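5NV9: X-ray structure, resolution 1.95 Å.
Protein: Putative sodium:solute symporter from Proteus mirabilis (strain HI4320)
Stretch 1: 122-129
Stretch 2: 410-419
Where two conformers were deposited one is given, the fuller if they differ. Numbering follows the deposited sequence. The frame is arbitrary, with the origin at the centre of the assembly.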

# COMPACT_ATOMS: atom_id res chain seq x y z
N LEU A 122 6.04 -2.56 -20.56
CA LEU A 122 6.98 -1.59 -20.09
C LEU A 122 6.40 -0.29 -19.57
O LEU A 122 6.96 0.34 -18.60
N PHE A 123 5.31 0.16 -20.20
CA PHE A 123 4.66 1.35 -19.70
C PHE A 123 4.20 1.07 -18.26
O PHE A 123 4.45 1.90 -17.37
N ALA A 124 3.58 -0.08 -18.05
CA ALA A 124 3.04 -0.44 -16.72
C ALA A 124 4.12 -0.66 -15.66
O ALA A 124 3.96 -0.21 -14.55
N SER A 125 5.19 -1.38 -16.03
CA SER A 125 6.29 -1.67 -15.16
C SER A 125 7.05 -0.40 -14.69
O SER A 125 7.35 -0.23 -13.50
N LEU A 126 7.36 0.51 -15.63
CA LEU A 126 8.00 1.78 -15.31
C LEU A 126 7.09 2.65 -14.44
O LEU A 126 7.57 3.30 -13.50
N SER A 127 5.79 2.65 -14.70
CA SER A 127 4.87 3.43 -13.87
C SER A 127 4.83 2.85 -12.42
O SER A 127 4.79 3.61 -11.45
N PHE A 128 4.84 1.51 -12.30
CA PHE A 128 4.87 0.86 -11.02
C PHE A 128 6.12 1.25 -10.27
O PHE A 128 6.03 1.71 -9.12
N MSE A 129 7.27 1.04 -10.89
CA MSE A 129 8.56 1.23 -10.23
C MSE A 129 8.70 2.67 -9.75
O MSE A 129 9.07 2.92 -8.61
N LEU A 410 2.46 13.51 -10.50
CA LEU A 410 2.49 13.17 -11.93
C LEU A 410 2.51 11.65 -12.21
O LEU A 410 1.72 11.15 -13.03
N ILE A 411 3.42 10.93 -11.54
CA ILE A 411 3.57 9.46 -11.72
C ILE A 411 2.33 8.70 -11.15
O ILE A 411 1.89 7.68 -11.72
N GLY A 412 1.78 9.22 -10.05
CA GLY A 412 0.54 8.75 -9.46
C GLY A 412 -0.61 8.68 -10.43
O GLY A 412 -1.43 7.76 -10.38
N LEU A 413 -0.69 9.65 -11.33
CA LEU A 413 -1.72 9.64 -12.32
C LEU A 413 -1.64 8.42 -13.27
O LEU A 413 -2.65 8.07 -13.90
N MSE A 414 -0.47 7.79 -13.38
CA MSE A 414 -0.28 6.61 -14.27
C MSE A 414 -0.89 5.32 -13.73
O MSE A 414 -1.07 4.37 -14.51
N GLY A 415 -1.31 5.30 -12.46
CA GLY A 415 -2.02 4.17 -11.89
C GLY A 415 -3.33 3.81 -12.57
O GLY A 415 -3.65 2.62 -12.74
N GLY A 416 -4.08 4.83 -12.95
CA GLY A 416 -5.29 4.64 -13.71
C GLY A 416 -5.03 3.90 -15.03
O GLY A 416 -5.60 2.82 -15.27
N PRO A 417 -4.17 4.45 -15.89
CA PRO A 417 -3.90 3.78 -17.19
C PRO A 417 -3.34 2.36 -16.98
O PRO A 417 -3.69 1.44 -17.71
N MSE A 418 -2.47 2.14 -15.97
CA MSE A 418 -1.93 0.80 -15.77
C MSE A 418 -3.05 -0.19 -15.48
O MSE A 418 -3.09 -1.34 -16.01
N THR A 419 -4.00 0.24 -14.67
CA THR A 419 -5.09 -0.61 -14.23
C THR A 419 -6.09 -0.86 -15.37
O THR A 419 -6.67 -1.97 -15.49

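Packing of helix 122-129 against stretch 410-419, which the chain brings together from at least 284 residues apart. The helix runs at 142° to helix 415-419, with the axes 9.6 Å apart at closest approach. At the apolar centre lies Met 418, a selenomethionine whose CA-to-CB bond points toward the helix. With chi1 and chi2 both t, its chain extends between Ala 124, Ser 127 and Phe 128, and chi3 of -17° falls between wells. At Ala 124 the backbones lie close, its CA 5.2 Å from CA of Met 418; Ala 124 CB meets Met 418 CG at 3.8 Å. Farther along, Met 418 SE lies 3.7 Å from Ala 124 O and 4.2 Å from Phe 128 CB, while Met 418 CE presses to 3.2 Å from Ser 127 CB. The CA-to-CB bond of Phe 128 (chi1 t) points away; its ring stays out of contact and its CB is the side-chain atom nearest Met 418.

On one flank, Phe 123 starts sideways, but its t rotamer carries the ring inward. The ring offers its edge: Phe 123 CE2 touches Pro 417 CB at 3.8 Å, and SE of selenomethionine Met 414 lies 3.9 Å from Phe 123 CZ and 5.0 Å from the ring centroid. Met 414 (chi1 and chi2 m) begins toward the helix, then its end leads away. Ile 411 (chi1 t, chi2 p) bends its end inward, placing CD1 3.7 Å from Ser 127 O.

Ser 127, given here in one of its two deposited conformers, forms the polar edge, its CA-to-CB bond pointing toward the other stretch. Its chi1 m rotamer turns Ser 127 OG back to donate a hydrogen bond to Phe 123 O (3.0 Å), although OG also lies 3.3 Å from Met 414 CB. No hydrogen bond crosses between the stretches; the contact, burying 348 Å², rests on packing.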

# COMPACT_ATOMS: atom_id res chain seq x y z
CB LEU A 122 7.98 -1.28 -21.20
CG LEU A 122 9.01 -2.37 -21.48
CD1 LEU A 122 9.78 -2.04 -22.74
CD2 LEU A 122 9.96 -2.49 -20.31
CB PHE A 123 3.50 1.82 -20.55
CG PHE A 123 2.61 2.80 -19.85
CD1 PHE A 123 2.95 4.13 -19.75
CD2 PHE A 123 1.40 2.39 -19.29
CE1 PHE A 123 2.13 5.04 -19.11
CE2 PHE A 123 0.58 3.26 -18.59
CZ PHE A 123 0.93 4.60 -18.53
CB ALA A 124 2.09 -1.65 -16.81
CB SER A 125 7.25 -2.60 -15.90
OG SER A 125 8.24 -3.07 -15.05
CB LEU A 126 8.42 2.50 -16.59
CG LEU A 126 9.49 1.75 -17.38
CD1 LEU A 126 9.61 2.32 -18.76
CD2 LEU A 126 10.86 1.80 -16.70
CB SER A 127 3.46 3.42 -14.44
OG SER A 127 3.39 4.10 -15.67
CB PHE A 128 4.72 -0.69 -11.07
CG PHE A 128 4.94 -1.33 -9.73
CD1 PHE A 128 3.89 -1.47 -8.83
CD2 PHE A 128 6.20 -1.69 -9.33
CE1 PHE A 128 4.10 -1.99 -7.56
CE2 PHE A 128 6.42 -2.22 -8.04
CZ PHE A 128 5.37 -2.39 -7.17
CB MSE A 129 9.66 0.81 -11.16
CG MSE A 129 9.66 -0.68 -11.28
SE MSE A 129 11.29 -1.25 -12.23
CE MSE A 129 10.64 -0.83 -14.04
CB LEU A 410 3.72 13.82 -12.57
CG LEU A 410 3.89 13.71 -14.07
CD1 LEU A 410 2.61 14.15 -14.75
CD2 LEU A 410 5.06 14.57 -14.49
CB ILE A 411 4.88 8.95 -11.07
CG1 ILE A 411 5.04 7.46 -11.29
CG2 ILE A 411 4.92 9.21 -9.58
CD1 ILE A 411 4.97 7.11 -12.78
CB LEU A 413 -1.63 10.90 -13.15
CG LEU A 413 -1.85 12.24 -12.44
CD1 LEU A 413 -1.53 13.39 -13.41
CD2 LEU A 413 -3.27 12.30 -11.94
CB MSE A 414 1.16 6.32 -14.69
CG MSE A 414 1.92 7.56 -15.16
SE MSE A 414 1.19 8.13 -16.89
CE MSE A 414 0.27 9.80 -16.31
CB PRO A 417 -2.90 4.72 -17.88
CG PRO A 417 -3.09 6.06 -17.23
CD PRO A 417 -3.51 5.76 -15.81
CB MSE A 418 -0.88 0.97 -14.67
CG MSE A 418 -0.26 -0.31 -14.13
SE MSE A 418 0.87 0.13 -12.55
CE MSE A 418 0.99 2.06 -12.94
CB THR A 419 -5.86 0.04 -13.06
OG1 THR A 419 -5.00 0.23 -11.93
CG2 THR A 419 -7.06 -0.76 -12.69